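Local coordinates for type VI secretion system-associated protein TagF (Pseudomonas aeruginosa PAO1, PDB 2QNU) that is associated with type VI secretion and probably acts as a regulator that restrains the secretion apparatus, at residues 50-55 with 209-214; 54-59 with 186-191; 71-76 with 93-98; 179-184 with 200-205. All blocks are in the same frame, centred on the assembly; numbering follows the deposited sequence.

Interaction 1: 50-55 with 209-214; sequences DAYLTS and RFLTGE
Phe-210 meets Ser-55 through its backbone, with Ser-55 CB 3.7 Å from Phe-210 O. The same carbonyl accepts a hydrogen bond from Trp-58 NE1. The Phe-210 ring packs instead on Trp-58, edge to face, and on Trp-183. Leu-211 comes next and gives up the most surface. Leu-211 CB lies 4.0 Å from Ala-51 CB. Leu-211 CD2 touches Ser-55 OG at 3.8 Å. The same methyl approaches the edge of the Tyr-52 ring, where Leu-211 CD2 and Tyr-52 CD2 are 4.3 Å apart. Ser-55 OG is fixed by a hydrogen bond to Tyr-52 O (2.6 Å), which Ser-55 N reaches from the same face. The contact thus sets the C-terminal end of helix 48-53 against the short helix 209-212. No direct hydrogen bond links them. Instead a water bridges the backbones, 2.6 Å from Ala-51 O and also bonded to Leu-211 O and Thr-54 OG1. Thr-212 follows, its CG2 4.0 Å from Ala-51 CB. Its other branch, OG1, accepts from Glu-214 N at 3.0 Å in an ST turn. Between them Gly-213 leaves the helix with positive phi.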
loop_
_atom_site.group_PDB
_atom_site.type_symbol
_atom_site.label_atom_id
_atom_site.label_comp_id
_atom_site.label_asym_id
_atom_site.label_seq_id
_atom_site.Cartn_x
_atom_site.Cartn_y
_atom_site.Cartn_z
ATOM N N ASP B 50 20.121 -2.108 28.850
ATOM C CA ASP B 50 21.101 -2.131 27.773
ATOM C C ASP B 50 20.494 -2.041 26.401
ATOM O O ASP B 50 20.987 -1.298 25.518
ATOM C CB ASP B 50 21.895 -3.438 27.862
ATOM C CG ASP B 50 22.810 -3.494 29.127
ATOM O OD1 ASP B 50 22.884 -2.495 29.904
ATOM O OD2 ASP B 50 23.429 -4.567 29.370
ATOM N N ALA B 51 19.432 -2.811 26.203
ATOM C CA ALA B 51 18.661 -2.748 24.924
ATOM C C ALA B 51 18.055 -1.371 24.652
ATOM O O ALA B 51 18.200 -0.815 23.538
ATOM C CB ALA B 51 17.548 -3.818 24.957
ATOM N N TYR B 52 17.360 -0.851 25.653
ATOM C CA TYR B 52 16.684 0.439 25.622
ATOM C C TYR B 52 17.649 1.600 25.281
ATOM O O TYR B 52 17.388 2.424 24.381
ATOM C CB TYR B 52 16.027 0.708 26.967
ATOM C CG TYR B 52 15.329 2.089 27.135
ATOM C CD1 TYR B 52 15.897 3.103 27.939
ATOM C CD2 TYR B 52 14.097 2.372 26.524
ATOM C CE1 TYR B 52 15.268 4.348 28.134
ATOM C CE2 TYR B 52 13.469 3.616 26.710
ATOM C CZ TYR B 52 14.051 4.591 27.520
ATOM O OH TYR B 52 13.423 5.772 27.733
ATOM N N LEU B 53 18.737 1.651 26.030
ATOM C CA LEU B 53 19.750 2.743 25.916
ATOM C C LEU B 53 20.407 2.813 24.581
ATOM O O LEU B 53 20.760 3.907 24.135
ATOM C CB LEU B 53 20.815 2.505 26.933
ATOM C CG LEU B 53 20.702 3.202 28.264
ATOM C CD1 LEU B 53 19.396 3.744 28.676
ATOM C CD2 LEU B 53 21.280 2.261 29.301
ATOM N N THR B 54 20.566 1.677 23.912
ATOM C CA THR B 54 21.225 1.698 22.625
ATOM C C THR B 54 20.309 1.463 21.441
ATOM O O THR B 54 20.805 1.141 20.351
ATOM C CB THR B 54 22.281 0.615 22.569
ATOM O OG1 THR B 54 21.634 -0.644 22.812
ATOM C CG2 THR B 54 23.374 0.873 23.628
ATOM N N SER B 55 18.986 1.510 21.672
ATOM C CA SER B 55 18.007 1.226 20.670
ATOM C C SER B 55 17.871 2.450 19.735
ATOM O O SER B 55 18.228 3.579 20.111
ATOM C CB SER B 55 16.659 0.904 21.316
ATOM O OG SER B 55 16.224 1.975 22.124
ATOM N N ARG B 209 10.620 -5.299 20.262
ATOM C CA ARG B 209 11.255 -5.439 18.963
ATOM C C ARG B 209 11.855 -4.104 18.527
ATOM O O ARG B 209 12.857 -4.097 17.827
ATOM C CB ARG B 209 10.269 -5.986 17.868
ATOM C CG ARG B 209 10.016 -7.519 18.038
ATOM C CD ARG B 209 8.604 -8.060 18.478
ATOM N NE ARG B 209 7.708 -8.077 17.353
ATOM C CZ ARG B 209 6.482 -8.622 17.249
ATOM N NH1 ARG B 209 5.878 -9.370 18.182
ATOM N NH2 ARG B 209 5.851 -8.404 16.111
ATOM N N PHE B 210 11.279 -3.003 18.984
ATOM C CA PHE B 210 11.897 -1.671 18.743
ATOM C C PHE B 210 13.255 -1.515 19.465
ATOM O O PHE B 210 13.996 -0.568 19.161
ATOM C CB PHE B 210 11.030 -0.545 19.286
ATOM C CG PHE B 210 9.761 -0.322 18.523
ATOM C CD1 PHE B 210 9.789 0.015 17.177
ATOM C CD2 PHE B 210 8.529 -0.422 19.176
ATOM C CE1 PHE B 210 8.580 0.260 16.476
ATOM C CE2 PHE B 210 7.308 -0.207 18.477
ATOM C CZ PHE B 210 7.350 0.101 17.131
ATOM N N LEU B 211 13.507 -2.358 20.473
ATOM C CA LEU B 211 14.749 -2.265 21.299
ATOM C C LEU B 211 15.736 -3.323 20.887
ATOM O O LEU B 211 16.910 -3.073 20.938
ATOM C CB LEU B 211 14.505 -2.293 22.809
ATOM C CG LEU B 211 13.259 -1.596 23.383
ATOM C CD1 LEU B 211 13.036 -1.915 24.864
ATOM C CD2 LEU B 211 13.246 -0.122 23.177
ATOM N N THR B 212 15.283 -4.487 20.427
ATOM C CA THR B 212 16.195 -5.538 20.151
ATOM C C THR B 212 16.219 -5.984 18.722
ATOM O O THR B 212 17.161 -6.669 18.323
ATOM C CB THR B 212 15.875 -6.770 21.016
ATOM O OG1 THR B 212 14.682 -7.392 20.538
ATOM C CG2 THR B 212 15.688 -6.361 22.433
ATOM N N GLY B 213 15.205 -5.625 17.942
ATOM C CA GLY B 213 15.035 -6.216 16.613
ATOM C C GLY B 213 14.830 -7.736 16.594
ATOM O O GLY B 213 14.876 -8.364 15.545
ATOM N N GLU B 214 14.595 -8.339 17.733
ATOM C CA GLU B 214 14.521 -9.779 17.778
ATOM C C GLU B 214 13.123 -10.283 17.416
ATOM O O GLU B 214 12.156 -9.600 17.611
ATOM C CB GLU B 214 14.921 -10.254 19.156
ATOM C CG GLU B 214 16.375 -9.914 19.511
ATOM C CD GLU B 214 16.737 -10.331 20.926
ATOM O OE1 GLU B 214 15.823 -10.745 21.714
ATOM O OE2 GLU B 214 17.951 -10.223 21.280
HETATM O O HOH W 1 19.286 -2.037 21.503
HETATM O O HOH W 2 14.021 2.716 20.232
#

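Interaction 2: 54-59 with 186-191; sequences TSPLWR and RGSARI
Pro-56 lies against the backbone of Gly-187, with Pro-56 CG 3.7 Å from Gly-187 C. The proline ring also meets Ile-191, whose CD1 is 3.8 Å from Pro-56 CD. These two side chains cross at about a right angle. The other branch of Ile-191, CG2, reaches the edge of the Trp-58 ring near its plane. Ser-188 CB lies 3.6 Å from Thr-54 O. Its OG turns back to accept from Arg-190 N and Ile-191 N, an ST turn and ST motif that shape the loop between strands 180-185 and 194-199. This loop runs beside the lead-in to strand 58-62. Three waters fill the link: two join Leu-57 O to the N atoms of Arg-186 and Gly-187, and one joins Leu-57 N to Gly-187 O. Arg-59 and Arg-186 form the far end. Arg-59 NH2 sits over one face of the Arg-186 guanidinium, 3.4 Å from Arg-186 NH1, with the two planes 89° apart. Both are donors, and they do not bond to each other. Glu-116 makes a salt bridge with each arginine, and Glu-113 makes one with Arg-186. These carboxylates probably offset the repulsion, so the two like charges can lie together.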
loop_
_atom_site.group_PDB
_atom_site.type_symbol
_atom_site.label_atom_id
_atom_site.label_comp_id
_atom_site.label_asym_id
_atom_site.label_seq_id
_atom_site.Cartn_x
_atom_site.Cartn_y
_atom_site.Cartn_z
ATOM N N THR B 54 20.566 1.677 23.912
ATOM C CA THR B 54 21.225 1.698 22.625
ATOM C C THR B 54 20.309 1.463 21.441
ATOM O O THR B 54 20.805 1.141 20.351
ATOM C CB THR B 54 22.281 0.615 22.569
ATOM O OG1 THR B 54 21.634 -0.644 22.812
ATOM C CG2 THR B 54 23.374 0.873 23.628
ATOM N N SER B 55 18.986 1.510 21.672
ATOM C CA SER B 55 18.007 1.226 20.670
ATOM C C SER B 55 17.871 2.450 19.735
ATOM O O SER B 55 18.228 3.579 20.111
ATOM C CB SER B 55 16.659 0.904 21.316
ATOM O OG SER B 55 16.224 1.975 22.124
ATOM N N PRO B 56 17.358 2.228 18.510
ATOM C CA PRO B 56 17.186 3.304 17.532
ATOM C C PRO B 56 16.218 4.405 17.867
ATOM O O PRO B 56 15.337 4.326 18.758
ATOM C CB PRO B 56 16.637 2.589 16.301
ATOM C CG PRO B 56 17.106 1.189 16.476
ATOM C CD PRO B 56 16.949 0.938 17.947
ATOM N N LEU B 57 16.410 5.478 17.110
ATOM C CA LEU B 57 15.394 6.492 17.010
ATOM C C LEU B 57 14.490 5.993 15.879
ATOM O O LEU B 57 15.014 5.567 14.802
ATOM C CB LEU B 57 16.019 7.848 16.666
ATOM C CG LEU B 57 16.606 8.591 17.887
ATOM C CD1 LEU B 57 17.900 7.919 18.404
ATOM C CD2 LEU B 57 16.837 10.022 17.529
ATOM N N TRP B 58 13.168 5.945 16.173
ATOM C CA TRP B 58 12.180 5.520 15.221
ATOM C C TRP B 58 11.344 6.698 14.734
ATOM O O TRP B 58 10.697 7.389 15.464
ATOM C CB TRP B 58 11.312 4.439 15.826
ATOM C CG TRP B 58 12.074 3.212 16.111
ATOM C CD1 TRP B 58 12.495 2.787 17.323
ATOM C CD2 TRP B 58 12.464 2.225 15.177
ATOM N NE1 TRP B 58 13.171 1.588 17.204
ATOM C CE2 TRP B 58 13.140 1.207 15.899
ATOM C CE3 TRP B 58 12.248 2.052 13.810
ATOM C CZ2 TRP B 58 13.654 0.078 15.286
ATOM C CZ3 TRP B 58 12.796 0.962 13.197
ATOM C CH2 TRP B 58 13.500 -0.010 13.934
ATOM N N ARG B 59 11.406 6.897 13.453
ATOM C CA ARG B 59 10.507 7.792 12.738
ATOM C C ARG B 59 9.186 7.003 12.543
ATOM O O ARG B 59 9.227 5.812 12.397
ATOM C CB ARG B 59 11.095 8.068 11.383
ATOM C CG ARG B 59 12.482 8.638 11.432
ATOM C CD ARG B 59 13.182 8.599 10.113
ATOM N NE ARG B 59 14.585 9.035 10.255
ATOM C CZ ARG B 59 15.440 9.161 9.240
ATOM N NH1 ARG B 59 15.034 8.982 7.995
ATOM N NH2 ARG B 59 16.682 9.540 9.456
ATOM N N ARG B 186 17.301 4.762 10.741
ATOM C CA ARG B 186 18.714 4.362 10.468
ATOM C C ARG B 186 19.124 3.104 11.218
ATOM O O ARG B 186 20.094 2.449 10.857
ATOM C CB ARG B 186 19.694 5.468 10.835
ATOM C CG ARG B 186 19.450 6.761 10.155
ATOM C CD ARG B 186 20.512 7.873 10.523
ATOM N NE ARG B 186 20.652 8.743 9.367
ATOM C CZ ARG B 186 20.256 10.000 9.307
ATOM N NH1 ARG B 186 19.768 10.658 10.359
ATOM N NH2 ARG B 186 20.421 10.628 8.193
ATOM N N GLY B 187 18.357 2.711 12.218
ATOM C CA GLY B 187 18.741 1.521 12.985
ATOM C C GLY B 187 19.802 1.794 14.037
ATOM O O GLY B 187 19.946 2.918 14.499
ATOM N N SER B 188 20.513 0.748 14.428
ATOM C CA SER B 188 21.548 0.799 15.454
ATOM C C SER B 188 22.541 -0.319 15.117
ATOM O O SER B 188 22.300 -1.124 14.191
ATOM C CB SER B 188 20.951 0.518 16.837
ATOM O OG SER B 188 20.451 -0.838 16.875
ATOM N N ALA B 189 23.650 -0.388 15.842
ATOM C CA ALA B 189 24.489 -1.560 15.748
ATOM C C ALA B 189 23.677 -2.899 15.768
ATOM O O ALA B 189 24.061 -3.856 15.117
ATOM C CB ALA B 189 25.479 -1.561 16.899
ATOM N N ARG B 190 22.556 -2.950 16.466
ATOM C CA ARG B 190 21.820 -4.218 16.614
ATOM C C ARG B 190 20.613 -4.446 15.669
ATOM O O ARG B 190 20.219 -5.581 15.430
ATOM C CB ARG B 190 21.335 -4.350 18.060
ATOM C CG ARG B 190 22.440 -4.200 19.051
ATOM C CD ARG B 190 22.365 -5.290 20.146
ATOM N NE ARG B 190 21.797 -4.817 21.423
ATOM C CZ ARG B 190 20.768 -5.365 22.088
ATOM N NH1 ARG B 190 20.093 -6.429 21.620
ATOM N NH2 ARG B 190 20.411 -4.821 23.246
ATOM N N ILE B 191 20.044 -3.386 15.149
ATOM C CA ILE B 191 18.868 -3.456 14.292
ATOM C C ILE B 191 19.213 -2.779 12.976
ATOM O O ILE B 191 19.601 -1.585 12.963
ATOM C CB ILE B 191 17.732 -2.725 14.998
ATOM C CG1 ILE B 191 17.552 -3.274 16.422
ATOM C CG2 ILE B 191 16.491 -2.823 14.233
ATOM C CD1 ILE B 191 16.328 -2.709 17.140
HETATM O O HOH W 3 16.841 6.747 12.956
HETATM O O HOH W 4 15.503 3.333 13.260
HETATM O O HOH W 5 18.628 5.398 15.023
#

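Interaction 3: 71-76 with 93-98; sequences AVTGVV and CLLPAN
Leu-95 N donates to Ala-71 O at 2.7 Å, the shortest hydrogen bond between segments 71-76 and 93-98. It is nearly straight at the hydrogen (169°), but the donor stands above the carbonyl plane, 41° out of it. Leu-94 CA makes a CA-H...O contact with the same Ala-71 O at 3.4 Å. The return bond, Ala-71 N to Leu-95 O, is bent and weak. Two residues along, Thr-73 and Cys-93 form a second hydrogen-bonded pair with sound bonds both ways. Cys-93 N meets Thr-73 O at 2.8 Å, and Thr-73 N meets Cys-93 O at 3.1 Å. Between these pairs lies the non-hydrogen-bonded pair Val-72 and Leu-94, where Val-72 CA makes a CA-H...O contact with Cys-93 O. This is the alternating ladder of an antiparallel beta hairpin, formed by strands 71-77 and 89-95 inside the larger sheet.

Ala-71, Thr-73, Cys-93 and Leu-95 point to one face. Thr-73 CG2 meets Leu-95 CD1 there at 3.9 Å. Thr-73 OG1 is anti to the backbone N (chi1 -169°) and bonds to Phe-60 O on the neighbouring strand 58-62. Leu-101 and Leu-104 of helix 101-105 cover Leu-95, and Phe-112 of helix 110-121 touches Thr-73. Val-72 and Leu-94 point to the other face, where Val-72 packs on Leu-67. The backbone thus supplies the polar bonds of this pairing, while its side chains meet by apolar contact. The threonine hydroxyl, though buried, has its polar need met by the next strand.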
loop_
_atom_site.group_PDB
_atom_site.type_symbol
_atom_site.label_atom_id
_atom_site.label_comp_id
_atom_site.label_asym_id
_atom_site.label_seq_id
_atom_site.Cartn_x
_atom_site.Cartn_y
_atom_site.Cartn_z
ATOM N N ALA B 71 -4.141 12.096 12.189
ATOM C CA ALA B 71 -2.969 11.341 11.900
ATOM C C ALA B 71 -1.778 11.972 12.671
ATOM O O ALA B 71 -1.803 13.169 13.086
ATOM C CB ALA B 71 -2.704 11.303 10.428
ATOM N N VAL B 72 -0.734 11.172 12.833
ATOM C CA VAL B 72 0.426 11.642 13.535
ATOM C C VAL B 72 1.698 11.100 12.890
ATOM O O VAL B 72 1.792 9.920 12.445
ATOM C CB VAL B 72 0.249 11.485 15.096
ATOM C CG1 VAL B 72 -0.247 10.144 15.469
ATOM C CG2 VAL B 72 1.514 11.876 15.914
ATOM N N THR B 73 2.655 12.015 12.788
ATOM C CA THR B 73 3.990 11.679 12.313
ATOM C C THR B 73 5.045 12.295 13.242
ATOM O O THR B 73 4.775 13.260 13.944
ATOM C CB THR B 73 4.206 12.131 10.888
ATOM O OG1 THR B 73 5.410 11.564 10.386
ATOM C CG2 THR B 73 4.266 13.639 10.777
ATOM N N GLY B 74 6.224 11.678 13.277
ATOM C CA GLY B 74 7.243 12.146 14.190
ATOM C C GLY B 74 8.413 11.221 14.352
ATOM O O GLY B 74 8.681 10.382 13.495
ATOM N N VAL B 75 9.134 11.445 15.436
ATOM C CA VAL B 75 10.265 10.603 15.801
ATOM C C VAL B 75 10.239 10.378 17.306
ATOM O O VAL B 75 9.904 11.267 18.047
ATOM C CB VAL B 75 11.622 11.192 15.375
ATOM C CG1 VAL B 75 12.752 10.166 15.652
ATOM C CG2 VAL B 75 11.633 11.596 13.910
ATOM N N VAL B 76 10.551 9.164 17.743
ATOM C CA VAL B 76 10.608 8.872 19.175
ATOM C C VAL B 76 11.988 8.308 19.486
ATOM O O VAL B 76 12.556 7.566 18.684
ATOM C CB VAL B 76 9.535 7.873 19.669
ATOM C CG1 VAL B 76 9.506 6.580 18.852
ATOM C CG2 VAL B 76 9.752 7.521 21.136
ATOM N N CYS B 93 4.077 15.713 15.038
ATOM C CA CYS B 93 3.200 16.626 14.332
ATOM C C CYS B 93 1.849 15.953 14.032
ATOM O O CYS B 93 1.773 14.927 13.362
ATOM C CB CYS B 93 3.871 17.045 13.049
ATOM S SG CYS B 93 2.881 18.140 12.169
ATOM N N LEU B 94 0.783 16.556 14.518
ATOM C CA LEU B 94 -0.563 16.080 14.258
ATOM C C LEU B 94 -1.077 16.567 12.898
ATOM O O LEU B 94 -1.022 17.698 12.633
ATOM C CB LEU B 94 -1.472 16.589 15.348
ATOM C CG LEU B 94 -1.888 15.545 16.375
ATOM C CD1 LEU B 94 -0.867 15.443 17.454
ATOM C CD2 LEU B 94 -3.283 15.935 16.943
ATOM N N LEU B 95 -1.543 15.686 12.042
ATOM C CA LEU B 95 -1.977 16.082 10.711
ATOM C C LEU B 95 -3.499 15.875 10.558
ATOM O O LEU B 95 -4.125 15.109 11.333
ATOM C CB LEU B 95 -1.263 15.246 9.659
ATOM C CG LEU B 95 0.262 15.339 9.617
ATOM C CD1 LEU B 95 0.817 14.039 9.080
ATOM C CD2 LEU B 95 0.679 16.553 8.764
ATOM N N PRO B 96 -4.105 16.546 9.563
ATOM C CA PRO B 96 -5.520 16.269 9.255
ATOM C C PRO B 96 -5.772 14.788 9.011
ATOM O O PRO B 96 -4.916 14.091 8.424
ATOM C CB PRO B 96 -5.743 17.057 7.970
ATOM C CG PRO B 96 -4.812 18.211 8.111
ATOM C CD PRO B 96 -3.578 17.617 8.697
ATOM N N ALA B 97 -6.927 14.308 9.443
ATOM C CA ALA B 97 -7.268 12.918 9.225
ATOM C C ALA B 97 -7.250 12.536 7.729
ATOM O O ALA B 97 -7.193 11.353 7.399
ATOM C CB ALA B 97 -8.625 12.602 9.845
ATOM N N ASN B 98 -7.264 13.513 6.830
ATOM C CA ASN B 98 -7.129 13.188 5.421
ATOM C C ASN B 98 -5.767 13.423 4.827
ATOM O O ASN B 98 -5.674 13.550 3.612
ATOM C CB ASN B 98 -8.127 14.008 4.599
ATOM C CG ASN B 98 -7.784 15.469 4.576
ATOM O OD1 ASN B 98 -6.914 15.909 5.302
ATOM N ND2 ASN B 98 -8.482 16.233 3.748
#

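Interaction 4: 179-184 with 200-205; sequences GASHWW and GLPPAP. With ACT (acetate ion), chain F.
Ser-181 OG donates to Gly-200 O at 2.8 Å, and Ser-181 OG in turn accepts from Trp-183 NE1 at 2.9 Å. The hydroxyl therefore works both ways, tying the loop to the strand and holding the indole. Pro-202 packs closely here: its CD lies 3.6 Å from Trp-183 CZ2 and 3.5 Å from Ser-181 OG. Its CG completes the contact with Trp-183 at NE1. The more exposed side lies at the glycine end. Gly-200 is well covered there, but it meets Gly-179 through backbone only, and both glycines are partly exposed. Gly-200 N donates to Gly-179 O at 2.8 Å. Gly-200 has backbone angles that suit glycine. His-182 points away from the loop. Its NE2 donates to acetate OXT at 2.6 Å in a nearly straight bond (173°). The acetate probably comes from the crystallisation liquor, and its charge may favour a protonated imidazole. Leu-172 of the second subunit packs on His-182. Strand 180-185 runs between strands 58-62 and 194-199. On the Trp-183 side, Trp-29 and Trp-32 of helix 23-44 pack on that indole, and Trp-32 NE1 bonds to Pro-202 O.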
loop_
_atom_site.group_PDB
_atom_site.type_symbol
_atom_site.label_atom_id
_atom_site.label_comp_id
_atom_site.label_asym_id
_atom_site.label_seq_id
_atom_site.Cartn_x
_atom_site.Cartn_y
_atom_site.Cartn_z
ATOM N N GLY B 179 -5.388 2.575 8.673
ATOM C CA GLY B 179 -5.482 1.607 9.764
ATOM C C GLY B 179 -4.123 1.116 10.320
ATOM O O GLY B 179 -4.073 0.120 11.010
ATOM N N ALA B 180 -3.039 1.784 10.006
ATOM C CA ALA B 180 -1.692 1.201 10.253
ATOM C C ALA B 180 -0.746 2.162 10.924
ATOM O O ALA B 180 -0.961 3.391 10.883
ATOM C CB ALA B 180 -1.048 0.731 8.933
ATOM N N SER B 181 0.338 1.596 11.501
ATOM C CA SER B 181 1.464 2.414 11.929
ATOM C C SER B 181 2.730 1.902 11.213
ATOM O O SER B 181 2.938 0.655 11.090
ATOM C CB SER B 181 1.559 2.379 13.445
ATOM O OG SER B 181 1.813 1.071 13.901
ATOM N N HIS B 182 3.498 2.848 10.666
ATOM C CA HIS B 182 4.770 2.592 10.018
ATOM C C HIS B 182 5.882 3.222 10.894
ATOM O O HIS B 182 5.715 4.305 11.468
ATOM C CB HIS B 182 4.829 3.191 8.612
ATOM C CG HIS B 182 4.056 2.407 7.580
ATOM N ND1 HIS B 182 2.715 2.591 7.345
ATOM C CD2 HIS B 182 4.447 1.392 6.776
ATOM C CE1 HIS B 182 2.313 1.726 6.426
ATOM N NE2 HIS B 182 3.354 0.997 6.045
ATOM N N TRP B 183 6.995 2.527 10.953
ATOM C CA TRP B 183 8.114 2.857 11.845
ATOM C C TRP B 183 9.351 2.554 11.046
ATOM O O TRP B 183 9.431 1.457 10.442
ATOM C CB TRP B 183 8.066 1.948 13.044
ATOM C CG TRP B 183 6.776 1.945 13.723
ATOM C CD1 TRP B 183 5.673 1.126 13.417
ATOM C CD2 TRP B 183 6.393 2.727 14.840
ATOM N NE1 TRP B 183 4.648 1.396 14.288
ATOM C CE2 TRP B 183 5.047 2.373 15.161
ATOM C CE3 TRP B 183 7.048 3.712 15.620
ATOM C CZ2 TRP B 183 4.355 2.972 16.198
ATOM C CZ3 TRP B 183 6.360 4.310 16.640
ATOM C CH2 TRP B 183 5.037 3.920 16.957
ATOM N N TRP B 184 10.247 3.541 10.907
ATOM C CA TRP B 184 11.445 3.334 10.096
ATOM C C TRP B 184 12.594 4.194 10.618
ATOM O O TRP B 184 12.389 5.065 11.450
ATOM C CB TRP B 184 11.203 3.607 8.631
ATOM C CG TRP B 184 11.008 5.057 8.267
ATOM C CD1 TRP B 184 11.913 5.855 7.705
ATOM C CD2 TRP B 184 9.808 5.836 8.420
ATOM N NE1 TRP B 184 11.382 7.133 7.504
ATOM C CE2 TRP B 184 10.088 7.127 7.959
ATOM C CE3 TRP B 184 8.526 5.569 8.927
ATOM C CZ2 TRP B 184 9.160 8.115 7.977
ATOM C CZ3 TRP B 184 7.605 6.570 8.939
ATOM C CH2 TRP B 184 7.920 7.829 8.482
ATOM N N GLY B 200 -2.692 -1.408 12.928
ATOM C CA GLY B 200 -2.897 -0.777 14.207
ATOM C C GLY B 200 -1.599 -0.365 14.877
ATOM O O GLY B 200 -0.556 -0.291 14.210
ATOM N N LEU B 201 -1.684 -0.088 16.185
ATOM C CA LEU B 201 -0.496 0.198 17.021
ATOM C C LEU B 201 0.168 -1.090 17.313
ATOM O O LEU B 201 -0.513 -2.099 17.419
ATOM C CB LEU B 201 -0.857 0.835 18.357
ATOM C CG LEU B 201 -1.547 2.203 18.275
ATOM C CD1 LEU B 201 -2.070 2.680 19.604
ATOM C CD2 LEU B 201 -0.660 3.185 17.645
ATOM N N PRO B 202 1.509 -1.053 17.476
ATOM C CA PRO B 202 2.188 -2.264 17.947
ATOM C C PRO B 202 1.547 -2.764 19.259
ATOM O O PRO B 202 1.268 -2.005 20.164
ATOM C CB PRO B 202 3.626 -1.820 18.128
ATOM C CG PRO B 202 3.741 -0.553 17.290
ATOM C CD PRO B 202 2.427 0.074 17.232
ATOM N N PRO B 203 1.233 -4.048 19.311
ATOM C CA PRO B 203 0.808 -4.600 20.596
ATOM C C PRO B 203 1.933 -4.477 21.640
ATOM O O PRO B 203 3.130 -4.523 21.280
ATOM C CB PRO B 203 0.486 -6.059 20.295
ATOM C CG PRO B 203 1.069 -6.357 19.047
ATOM C CD PRO B 203 1.267 -5.054 18.239
ATOM N N ALA B 204 1.543 -4.329 22.898
ATOM C CA ALA B 204 2.507 -4.104 23.984
ATOM C C ALA B 204 3.634 -5.153 23.974
ATOM O O ALA B 204 4.776 -4.793 24.058
ATOM C CB ALA B 204 1.829 -4.049 25.300
ATOM N N PRO B 205 3.307 -6.445 23.834
ATOM C CA PRO B 205 4.405 -7.435 23.771
ATOM C C PRO B 205 5.288 -7.316 22.552
ATOM O O PRO B 205 6.270 -8.032 22.463
ATOM C CB PRO B 205 3.677 -8.784 23.774
ATOM C CG PRO B 205 2.249 -8.457 24.318
ATOM C CD PRO B 205 1.974 -7.094 23.810
HETATM C C ACT F . 4.636 -1.431 4.363
HETATM O O ACT F . 5.377 -1.206 5.383
HETATM O OXT ACT F . 3.523 -0.794 4.220
HETATM C CH3 ACT F . 5.063 -2.436 3.405
#

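Interactions 2, 3 and 4 reach one antiparallel sheet, while interaction 1 joins two short helices. Interactions 1 and 3 are buried; 2 and 4 are partly buried. Their chemistry differs accordingly. Interaction 3 relies on direct backbone bonds, interaction 4 on a serine hydroxyl and a proline, interaction 1 on apolar contacts and a bridging water, and interaction 2 on proline packing, bridging waters and two close arginines held by glutamates. Interactions 1 and 2 share Thr-54 and Ser-55, and Trp-58 NE1 bonds to Phe-210 O between them. Strand 58-62 links interactions 2, 3 and 4: Trp-58 O pairs with Val-76 N, and Arg-59 N with Trp-184 O. Phe-210 joins interaction 1 to interaction 4 by packing on Trp-183 and Pro-202.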